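Local coordinates for alkyltransferase-like protein 1 (Schizosaccharomyces pombe, PDB 3GVA), which recognises O6-alkylguanine lesions in DNA, flips the damaged base out of the duplex into a hydrophobic pocket and presents it to nucleotide excision repair, at residues E88-Q91 with Y97-N100; H49-V54 with E75-D80; V14-Y19 with A29-M34. All blocks are in the same frame, centred on the assembly; numbering follows the deposited sequence.

How the contacts relate
From the N terminus, contact 3 comes first: the turn that follows helix 3-14 meets the end of helix 25-31, closing a short loop. The chain then runs through helix 38-46 to 49-54, and contact 2 joins this loop to helix 73-84. Last, contact 1 pairs the strands of the hairpin that follows that helix. The three loops succeed one another, none inside or crossing another. Contacts 2 and 3 meet where Val54 packs on Val14, and contacts 1 and 2 meet where Lys79 touches Ile89 and Tyr97. Contacts 1 and 3 do not touch and lie on opposite sides of the chain's centre, about 22 Å apart between centres.

Contact 1 (E88-Q91 with Y97-N100); sequences EIYQ and YKLN
Tyr90 and Lys98 face each other across the two strands and grip twice through the backbone: Tyr90 N donates to Lys98 O at 2.9 Å, and Lys98 N to Tyr90 O at 2.7 Å. Their side chains run side by side in the same direction. Lys98 leaves the strand with CG anti to its backbone N (chi1 -177°) and stays extended as far as CE, which carries it along the tyrosine. CB lies 3.8 Å from Tyr90 CE2; CG is near both CE2 and OH; CD packs 3.6 Å from Tyr90 OH, and CE stays beside the same oxygen. A bend at chi4 (-54°) then brings NZ to Tyr90 OH, to which it donates at 3.1 Å, with a weak second bond to Leu99 O. Lys98 O sits over one face of the Tyr90 ring, displaced from the ring centre toward its outer atoms. Cutting Lys98 back to an alanine removes CG to NZ, and would probably thin the cover over CE2 and leave Tyr90 OH without this donor, the ring less restrained.

Gln91 and Tyr97 form the non-hydrogen-bonded pair, their side chains on the other face of the sheet. The glutamine amide, held by NE2 donating to Gly95 O and tilted only 23° from the tyrosine ring plane, brings CD within 3.9 Å of Tyr97 CE1. Ile89 CG2 crosses to Tyr97 CB at 3.7 Å, while Ile89 also rests on helix 73-84. Beyond the strand pair a water joins the two segments, donating to Glu88 O and accepting from Asn100 N. This is a small antiparallel beta hairpin, and Gln91 and Tyr97 both touch Arg69, the residue that probes the flipped base to tell O6-alkylguanine from guanine.

Contact 2 (H49-V54 with E75-D80); sequences HPETHV and EQRQKD
Glu51 OE2 takes a hydrogen bond from Arg77 NH2 at 2.8 Å, the short polar link of a salt bridge between the loop and the helix. The N-H points nearly straight at the oxygen (162°) and meets it on the syn side, though 26° out of the carboxylate plane. On the arginine side, the oxygen lies at the guanidinium edge, close to its plane. The two flat groups are 18° apart, yet only one carboxylate oxygen is engaged, and Arg77 NH1 stands back at 3.6 Å from OE2, so this is a monodentate salt bridge and not a bidentate one.

Bends in both chains make the meeting possible. Glu51 starts away from the helix and folds back at its second torsion, while Arg77 starts toward the loop and turns at chi3. Pro50 supplies its carbonyl, with O 3.5 Å from Arg77 NH1 but not hydrogen-bonded to it, and its CB lies just beyond. Arg81 brings a second guanidinium close to Arg77 NH2, and the carboxylate of Glu51 probably eases the crowding of like charge.

Pro50 and Glu51 are the central residues of a type I beta turn, closed by Thr52 N donating to His49 O. Thr52, which ends that turn, begins an ST turn: its OG1 accepts from Val54 N at 3.0 Å. The contact is thus a surface salt bridge from a beta turn to helix 73-84, within the DNA-binding domain of the MGMT family.

Contact 3 (V14-Y19 with A29-M34); sequences VCEIPY and ARYVGM
Glu16 reaches from the turn after helix 3-14 to the hydroxyl of Tyr31 at the end of helix 25-31. Along the first segment, Val14 opens a type I beta turn, with its O accepting from Ile17 N at 3.0 Å; its side chain heads away from Tyr31 and packs on Met45 of helix 38-46. Cys15 follows as the second residue of the turn, its sulfur against His53 and Val54. Glu16, the third, carries the whole contact from its side of the pair. Its CB points toward the helix, and with CG anti to the carbonyl carbon (chi1 -72°) the chain runs out extended to its carboxylate. OE1 arrives at the edge of the Tyr31 ring, near its plane, 3.4 Å from CE2, and takes a weak hydrogen bond from Tyr31 OH at 3.4 Å. OE2 is set a little farther from the hydroxyl, at 3.7 Å, and the carboxylate is turned 54° from the ring. Ile17 then closes the turn, and Pro18 leads away to pack on Trp106.

The two side chains cross at about a right angle. The Tyr31 ring is also held by an edge-to-face stack with Trp106 and by Ala13 of helix 3-14, so its place does not depend on Glu16 alone.

Since the bond is long and the glutamate exposed at the surface, the link is probably a modest one: an acceptor for the phenol proton and a carboxylate oxygen at the ring edge near CE2, which may add a slight electrostatic attraction, while solvent could compete for the carboxylate.

Contact 1 (E88-Q91 with Y97-N100)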
loop_
_atom_site.group_PDB
_atom_site.type_symbol
_atom_site.label_atom_id
_atom_site.label_comp_id
_atom_site.label_asym_id
_atom_site.label_seq_id
_atom_site.Cartn_x
_atom_site.Cartn_y
_atom_site.Cartn_z
ATOM N N GLU A 88 -3.852 13.751 -1.135
ATOM C CA GLU A 88 -4.430 14.554 -0.065
ATOM C C GLU A 88 -4.730 13.607 1.082
ATOM O O GLU A 88 -5.431 12.609 0.904
ATOM C CB GLU A 88 -5.724 15.221 -0.545
ATOM C CG GLU A 88 -6.397 16.131 0.468
ATOM C CD GLU A 88 -5.513 17.289 0.897
ATOM O OE1 GLU A 88 -4.722 17.786 0.068
ATOM O OE2 GLU A 88 -5.618 17.714 2.063
ATOM N N ILE A 89 -4.196 13.922 2.256
ATOM C CA ILE A 89 -4.385 13.084 3.426
ATOM C C ILE A 89 -4.997 13.870 4.562
ATOM O O ILE A 89 -4.512 14.943 4.911
ATOM C CB ILE A 89 -3.035 12.489 3.902
ATOM C CG1 ILE A 89 -2.468 11.574 2.816
ATOM C CG2 ILE A 89 -3.225 11.695 5.198
ATOM C CD1 ILE A 89 -1.141 10.953 3.172
ATOM N N TYR A 90 -6.080 13.346 5.126
ATOM C CA TYR A 90 -6.721 14.011 6.243
ATOM C C TYR A 90 -6.662 13.116 7.466
ATOM O O TYR A 90 -6.230 11.966 7.378
ATOM C CB TYR A 90 -8.167 14.391 5.915
ATOM C CG TYR A 90 -9.026 13.295 5.332
ATOM C CD1 TYR A 90 -9.139 13.134 3.953
ATOM C CD2 TYR A 90 -9.788 12.466 6.157
ATOM C CE1 TYR A 90 -10.003 12.176 3.404
ATOM C CE2 TYR A 90 -10.653 11.504 5.621
ATOM C CZ TYR A 90 -10.757 11.366 4.247
ATOM O OH TYR A 90 -11.610 10.417 3.718
ATOM N N GLN A 91 -7.080 13.646 8.610
ATOM C CA GLN A 91 -7.036 12.883 9.849
ATOM C C GLN A 91 -8.436 12.666 10.409
ATOM O O GLN A 91 -9.213 13.613 10.533
ATOM C CB GLN A 91 -6.150 13.615 10.866
ATOM C CG GLN A 91 -6.008 12.913 12.206
ATOM C CD GLN A 91 -4.899 13.506 13.053
ATOM O OE1 GLN A 91 -4.680 14.715 13.051
ATOM N NE2 GLN A 91 -4.198 12.653 13.795
ATOM N N TYR A 97 -4.743 8.660 9.830
ATOM C CA TYR A 97 -4.578 9.437 8.614
ATOM C C TYR A 97 -5.318 8.659 7.538
ATOM O O TYR A 97 -5.216 7.433 7.464
ATOM C CB TYR A 97 -3.094 9.604 8.293
ATOM C CG TYR A 97 -2.442 10.580 9.245
ATOM C CD1 TYR A 97 -2.891 11.899 9.322
ATOM C CD2 TYR A 97 -1.411 10.185 10.093
ATOM C CE1 TYR A 97 -2.333 12.801 10.219
ATOM C CE2 TYR A 97 -0.841 11.085 11.000
ATOM C CZ TYR A 97 -1.310 12.390 11.054
ATOM O OH TYR A 97 -0.764 13.289 11.941
ATOM N N LYS A 98 -6.074 9.368 6.710
ATOM C CA LYS A 98 -6.884 8.709 5.695
ATOM C C LYS A 98 -6.932 9.475 4.383
ATOM O O LYS A 98 -6.612 10.659 4.325
ATOM C CB LYS A 98 -8.306 8.550 6.250
ATOM C CG LYS A 98 -9.297 7.813 5.374
ATOM C CD LYS A 98 -10.670 7.790 6.052
ATOM C CE LYS A 98 -11.676 6.944 5.280
ATOM N NZ LYS A 98 -11.794 7.361 3.851
ATOM N N LEU A 99 -7.340 8.790 3.326
ATOM C CA LEU A 99 -7.462 9.434 2.032
ATOM C C LEU A 99 -8.659 8.844 1.306
ATOM O O LEU A 99 -9.131 7.757 1.654
ATOM C CB LEU A 99 -6.174 9.250 1.223
ATOM C CG LEU A 99 -5.680 7.824 0.977
ATOM C CD1 LEU A 99 -6.551 7.147 -0.057
ATOM C CD2 LEU A 99 -4.235 7.866 0.503
ATOM N N ASN A 100 -9.157 9.571 0.316
ATOM C CA ASN A 100 -10.300 9.130 -0.468
ATOM C C ASN A 100 -9.806 8.072 -1.460
ATOM O O ASN A 100 -9.259 8.401 -2.515
ATOM C CB ASN A 100 -10.909 10.348 -1.181
ATOM C CG ASN A 100 -12.059 9.981 -2.087
ATOM O OD1 ASN A 100 -12.752 8.990 -1.857
ATOM N ND2 ASN A 100 -12.280 10.788 -3.120
HETATM O O HOH W 1 -7.951 12.065 0.056
#

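Contact 2 (H49-V54 with E75-D80)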
loop_
_atom_site.group_PDB
_atom_site.type_symbol
_atom_site.label_atom_id
_atom_site.label_comp_id
_atom_site.label_asym_id
_atom_site.label_seq_id
_atom_site.Cartn_x
_atom_site.Cartn_y
_atom_site.Cartn_z
ATOM N N HIS A 49 12.199 -4.953 3.289
ATOM C CA HIS A 49 13.198 -4.196 4.035
ATOM C C HIS A 49 12.762 -2.725 3.993
ATOM O O HIS A 49 12.333 -2.228 2.950
ATOM C CB HIS A 49 14.567 -4.354 3.377
ATOM C CG HIS A 49 15.680 -3.700 4.131
ATOM N ND1 HIS A 49 16.351 -4.324 5.161
ATOM C CD2 HIS A 49 16.237 -2.472 4.011
ATOM C CE1 HIS A 49 17.274 -3.510 5.639
ATOM N NE2 HIS A 49 17.227 -2.381 4.959
ATOM N N PRO A 50 12.867 -2.015 5.126
ATOM C CA PRO A 50 12.474 -0.606 5.187
ATOM C C PRO A 50 13.144 0.301 4.159
ATOM O O PRO A 50 12.624 1.366 3.844
ATOM C CB PRO A 50 12.805 -0.212 6.631
ATOM C CG PRO A 50 13.906 -1.159 7.004
ATOM C CD PRO A 50 13.423 -2.456 6.417
ATOM N N GLU A 51 14.292 -0.125 3.635
ATOM C CA GLU A 51 15.017 0.664 2.640
ATOM C C GLU A 51 14.839 0.159 1.208
ATOM O O GLU A 51 15.537 0.595 0.297
ATOM C CB GLU A 51 16.508 0.713 2.991
ATOM C CG GLU A 51 16.808 1.617 4.174
ATOM C CD GLU A 51 16.359 3.043 3.918
ATOM O OE1 GLU A 51 16.906 3.682 2.991
ATOM O OE2 GLU A 51 15.455 3.524 4.633
ATOM N N THR A 52 13.895 -0.757 1.015
ATOM C CA THR A 52 13.616 -1.308 -0.312
ATOM C C THR A 52 13.287 -0.222 -1.331
ATOM O O THR A 52 12.883 0.887 -0.979
ATOM C CB THR A 52 12.414 -2.271 -0.284
ATOM O OG1 THR A 52 12.191 -2.795 -1.600
ATOM C CG2 THR A 52 11.156 -1.529 0.156
ATOM N N HIS A 53 13.441 -0.576 -2.602
ATOM C CA HIS A 53 13.157 0.309 -3.723
ATOM C C HIS A 53 11.678 0.173 -4.094
ATOM O O HIS A 53 11.114 1.046 -4.748
ATOM C CB HIS A 53 14.001 -0.107 -4.923
ATOM C CG HIS A 53 13.621 -1.446 -5.477
ATOM N ND1 HIS A 53 12.728 -1.596 -6.518
ATOM C CD2 HIS A 53 13.967 -2.698 -5.096
ATOM C CE1 HIS A 53 12.544 -2.882 -6.756
ATOM N NE2 HIS A 53 13.284 -3.573 -5.907
ATOM N N VAL A 54 11.062 -0.939 -3.696
ATOM C CA VAL A 54 9.652 -1.170 -3.999
ATOM C C VAL A 54 8.823 -0.048 -3.371
ATOM O O VAL A 54 8.982 0.257 -2.194
ATOM C CB VAL A 54 9.182 -2.538 -3.448
ATOM C CG1 VAL A 54 7.698 -2.736 -3.733
ATOM C CG2 VAL A 54 9.989 -3.660 -4.093
ATOM N N GLU A 75 4.500 4.331 9.292
ATOM C CA GLU A 75 3.281 5.050 8.949
ATOM C C GLU A 75 3.590 6.514 8.615
ATOM O O GLU A 75 2.992 7.091 7.702
ATOM C CB GLU A 75 2.281 4.941 10.102
ATOM C CG GLU A 75 1.741 3.518 10.274
ATOM C CD GLU A 75 0.892 3.337 11.521
ATOM O OE1 GLU A 75 0.309 2.241 11.692
ATOM O OE2 GLU A 75 0.806 4.283 12.333
ATOM N N GLN A 76 4.538 7.103 9.342
ATOM C CA GLN A 76 4.937 8.491 9.099
ATOM C C GLN A 76 5.643 8.567 7.746
ATOM O O GLN A 76 5.438 9.512 6.980
ATOM C CB GLN A 76 5.876 8.980 10.205
ATOM C CG GLN A 76 6.352 10.423 10.044
ATOM C CD GLN A 76 5.214 11.422 10.066
ATOM O OE1 GLN A 76 4.476 11.568 9.086
ATOM N NE2 GLN A 76 5.056 12.112 11.191
ATOM N N ARG A 77 6.475 7.568 7.459
ATOM C CA ARG A 77 7.180 7.517 6.186
ATOM C C ARG A 77 6.151 7.405 5.066
ATOM O O ARG A 77 6.216 8.134 4.077
ATOM C CB ARG A 77 8.134 6.319 6.135
ATOM C CG ARG A 77 9.220 6.350 7.196
ATOM C CD ARG A 77 10.189 5.182 7.064
ATOM N NE ARG A 77 11.110 5.357 5.947
ATOM C CZ ARG A 77 12.176 4.592 5.726
ATOM N NH1 ARG A 77 12.463 3.589 6.546
ATOM N NH2 ARG A 77 12.962 4.833 4.685
ATOM N N GLN A 78 5.190 6.498 5.226
ATOM C CA GLN A 78 4.166 6.330 4.198
ATOM C C GLN A 78 3.396 7.625 3.959
ATOM O O GLN A 78 3.167 8.014 2.811
ATOM C CB GLN A 78 3.198 5.203 4.565
ATOM C CG GLN A 78 2.043 5.067 3.582
ATOM C CD GLN A 78 1.404 3.692 3.625
ATOM O OE1 GLN A 78 1.286 3.088 4.682
ATOM N NE2 GLN A 78 0.983 3.198 2.473
ATOM N N LYS A 79 3.002 8.298 5.034
ATOM C CA LYS A 79 2.278 9.555 4.896
ATOM C C LYS A 79 3.140 10.572 4.149
ATOM O O LYS A 79 2.689 11.173 3.178
ATOM C CB LYS A 79 1.890 10.105 6.274
ATOM C CG LYS A 79 1.149 11.433 6.220
ATOM C CD LYS A 79 0.563 11.795 7.581
ATOM C CE LYS A 79 -0.175 13.125 7.528
ATOM N NZ LYS A 79 0.738 14.263 7.219
ATOM N N ASP A 80 4.381 10.750 4.600
ATOM C CA ASP A 80 5.308 11.690 3.969
ATOM C C ASP A 80 5.443 11.422 2.472
ATOM O O ASP A 80 5.384 12.340 1.653
ATOM C CB ASP A 80 6.700 11.590 4.607
ATOM C CG ASP A 80 6.841 12.429 5.875
ATOM O OD1 ASP A 80 5.884 13.128 6.254
ATOM O OD2 ASP A 80 7.926 12.393 6.496
#

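Contact 3 (V14-Y19 with A29-M34)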
loop_
_atom_site.group_PDB
_atom_site.type_symbol
_atom_site.label_atom_id
_atom_site.label_comp_id
_atom_site.label_asym_id
_atom_site.label_seq_id
_atom_site.Cartn_x
_atom_site.Cartn_y
_atom_site.Cartn_z
ATOM N N VAL A 14 3.584 -4.226 -7.358
ATOM C CA VAL A 14 3.604 -2.956 -6.638
ATOM C C VAL A 14 4.439 -1.920 -7.408
ATOM O O VAL A 14 4.081 -0.740 -7.481
ATOM C CB VAL A 14 4.174 -3.136 -5.202
ATOM C CG1 VAL A 14 4.260 -1.786 -4.502
ATOM C CG2 VAL A 14 3.278 -4.088 -4.399
ATOM N N CYS A 15 5.545 -2.366 -7.993
ATOM C CA CYS A 15 6.407 -1.473 -8.766
ATOM C C CYS A 15 5.650 -0.882 -9.951
ATOM O O CYS A 15 6.089 0.092 -10.556
ATOM C CB CYS A 15 7.642 -2.225 -9.281
ATOM S SG CYS A 15 8.869 -2.603 -8.014
ATOM N N GLU A 16 4.510 -1.475 -10.286
ATOM C CA GLU A 16 3.713 -0.970 -11.396
ATOM C C GLU A 16 2.677 0.082 -11.007
ATOM O O GLU A 16 2.143 0.758 -11.879
ATOM C CB GLU A 16 3.029 -2.122 -12.119
ATOM C CG GLU A 16 3.984 -2.959 -12.933
ATOM C CD GLU A 16 3.271 -4.048 -13.693
ATOM O OE1 GLU A 16 2.762 -4.987 -13.047
ATOM O OE2 GLU A 16 3.208 -3.957 -14.938
ATOM N N ILE A 17 2.372 0.210 -9.714
ATOM C CA ILE A 17 1.410 1.229 -9.271
ATOM C C ILE A 17 2.031 2.566 -9.674
ATOM O O ILE A 17 3.165 2.875 -9.299
ATOM C CB ILE A 17 1.211 1.221 -7.727
ATOM C CG1 ILE A 17 0.789 -0.173 -7.252
ATOM C CG2 ILE A 17 0.136 2.234 -7.331
ATOM C CD1 ILE A 17 0.723 -0.311 -5.740
ATOM N N PRO A 18 1.304 3.377 -10.451
ATOM C CA PRO A 18 1.918 4.648 -10.835
ATOM C C PRO A 18 2.038 5.715 -9.755
ATOM O O PRO A 18 1.350 5.692 -8.729
ATOM C CB PRO A 18 1.064 5.098 -12.020
ATOM C CG PRO A 18 -0.265 4.509 -11.721
ATOM C CD PRO A 18 0.069 3.133 -11.216
ATOM N N TYR A 19 2.962 6.634 -10.000
ATOM C CA TYR A 19 3.226 7.762 -9.124
ATOM C C TYR A 19 1.891 8.449 -8.825
ATOM O O TYR A 19 1.086 8.662 -9.730
ATOM C CB TYR A 19 4.159 8.727 -9.858
ATOM C CG TYR A 19 4.581 9.950 -9.088
ATOM C CD1 TYR A 19 5.736 9.941 -8.310
ATOM C CD2 TYR A 19 3.853 11.136 -9.175
ATOM C CE1 TYR A 19 6.163 11.087 -7.641
ATOM C CE2 TYR A 19 4.270 12.289 -8.508
ATOM C CZ TYR A 19 5.426 12.257 -7.746
ATOM O OH TYR A 19 5.852 13.393 -7.097
ATOM N N ALA A 29 -3.562 -8.838 -5.306
ATOM C CA ALA A 29 -3.730 -10.286 -5.380
ATOM C C ALA A 29 -4.550 -10.668 -6.605
ATOM O O ALA A 29 -4.226 -11.624 -7.297
ATOM C CB ALA A 29 -4.400 -10.803 -4.114
ATOM N N ARG A 30 -5.608 -9.913 -6.875
ATOM C CA ARG A 30 -6.453 -10.182 -8.031
ATOM C C ARG A 30 -5.713 -9.803 -9.312
ATOM O O ARG A 30 -5.902 -10.424 -10.363
ATOM C CB ARG A 30 -7.771 -9.399 -7.925
ATOM C CG ARG A 30 -8.723 -9.905 -6.837
ATOM C CD ARG A 30 -10.085 -9.194 -6.877
ATOM N NE ARG A 30 -10.074 -7.855 -6.277
ATOM C CZ ARG A 30 -10.053 -7.616 -4.966
ATOM N NH1 ARG A 30 -10.037 -8.623 -4.099
ATOM N NH2 ARG A 30 -10.054 -6.365 -4.514
ATOM N N TYR A 31 -4.855 -8.793 -9.214
ATOM C CA TYR A 31 -4.085 -8.338 -10.366
ATOM C C TYR A 31 -3.029 -9.356 -10.821
ATOM O O TYR A 31 -2.789 -9.508 -12.017
ATOM C CB TYR A 31 -3.396 -7.010 -10.049
ATOM C CG TYR A 31 -2.582 -6.468 -11.198
ATOM C CD1 TYR A 31 -3.194 -6.064 -12.380
ATOM C CD2 TYR A 31 -1.195 -6.351 -11.100
ATOM C CE1 TYR A 31 -2.448 -5.552 -13.437
ATOM C CE2 TYR A 31 -0.442 -5.843 -12.150
ATOM C CZ TYR A 31 -1.078 -5.444 -13.312
ATOM O OH TYR A 31 -0.343 -4.922 -14.347
ATOM N N VAL A 32 -2.398 -10.042 -9.873
ATOM C CA VAL A 32 -1.377 -11.027 -10.218
ATOM C C VAL A 32 -1.930 -12.440 -10.407
ATOM O O VAL A 32 -1.171 -13.409 -10.409
ATOM C CB VAL A 32 -0.246 -11.076 -9.163
ATOM C CG1 VAL A 32 0.423 -9.725 -9.064
ATOM C CG2 VAL A 32 -0.788 -11.519 -7.817
ATOM N N GLY A 33 -3.250 -12.547 -10.554
ATOM C CA GLY A 33 -3.888 -13.840 -10.763
ATOM C C GLY A 33 -3.928 -14.793 -9.579
ATOM O O GLY A 33 -3.936 -16.013 -9.766
ATOM N N MET A 34 -3.968 -14.251 -8.366
ATOM C CA MET A 34 -4.009 -15.068 -7.153
ATOM C C MET A 34 -5.046 -14.450 -6.210
ATOM O O MET A 34 -4.747 -14.152 -5.050
ATOM C CB MET A 34 -2.632 -15.069 -6.484
ATOM C CG MET A 34 -1.483 -15.445 -7.404
ATOM S SD MET A 34 -0.799 -17.058 -7.012
ATOM C CE MET A 34 -1.963 -18.104 -7.842
#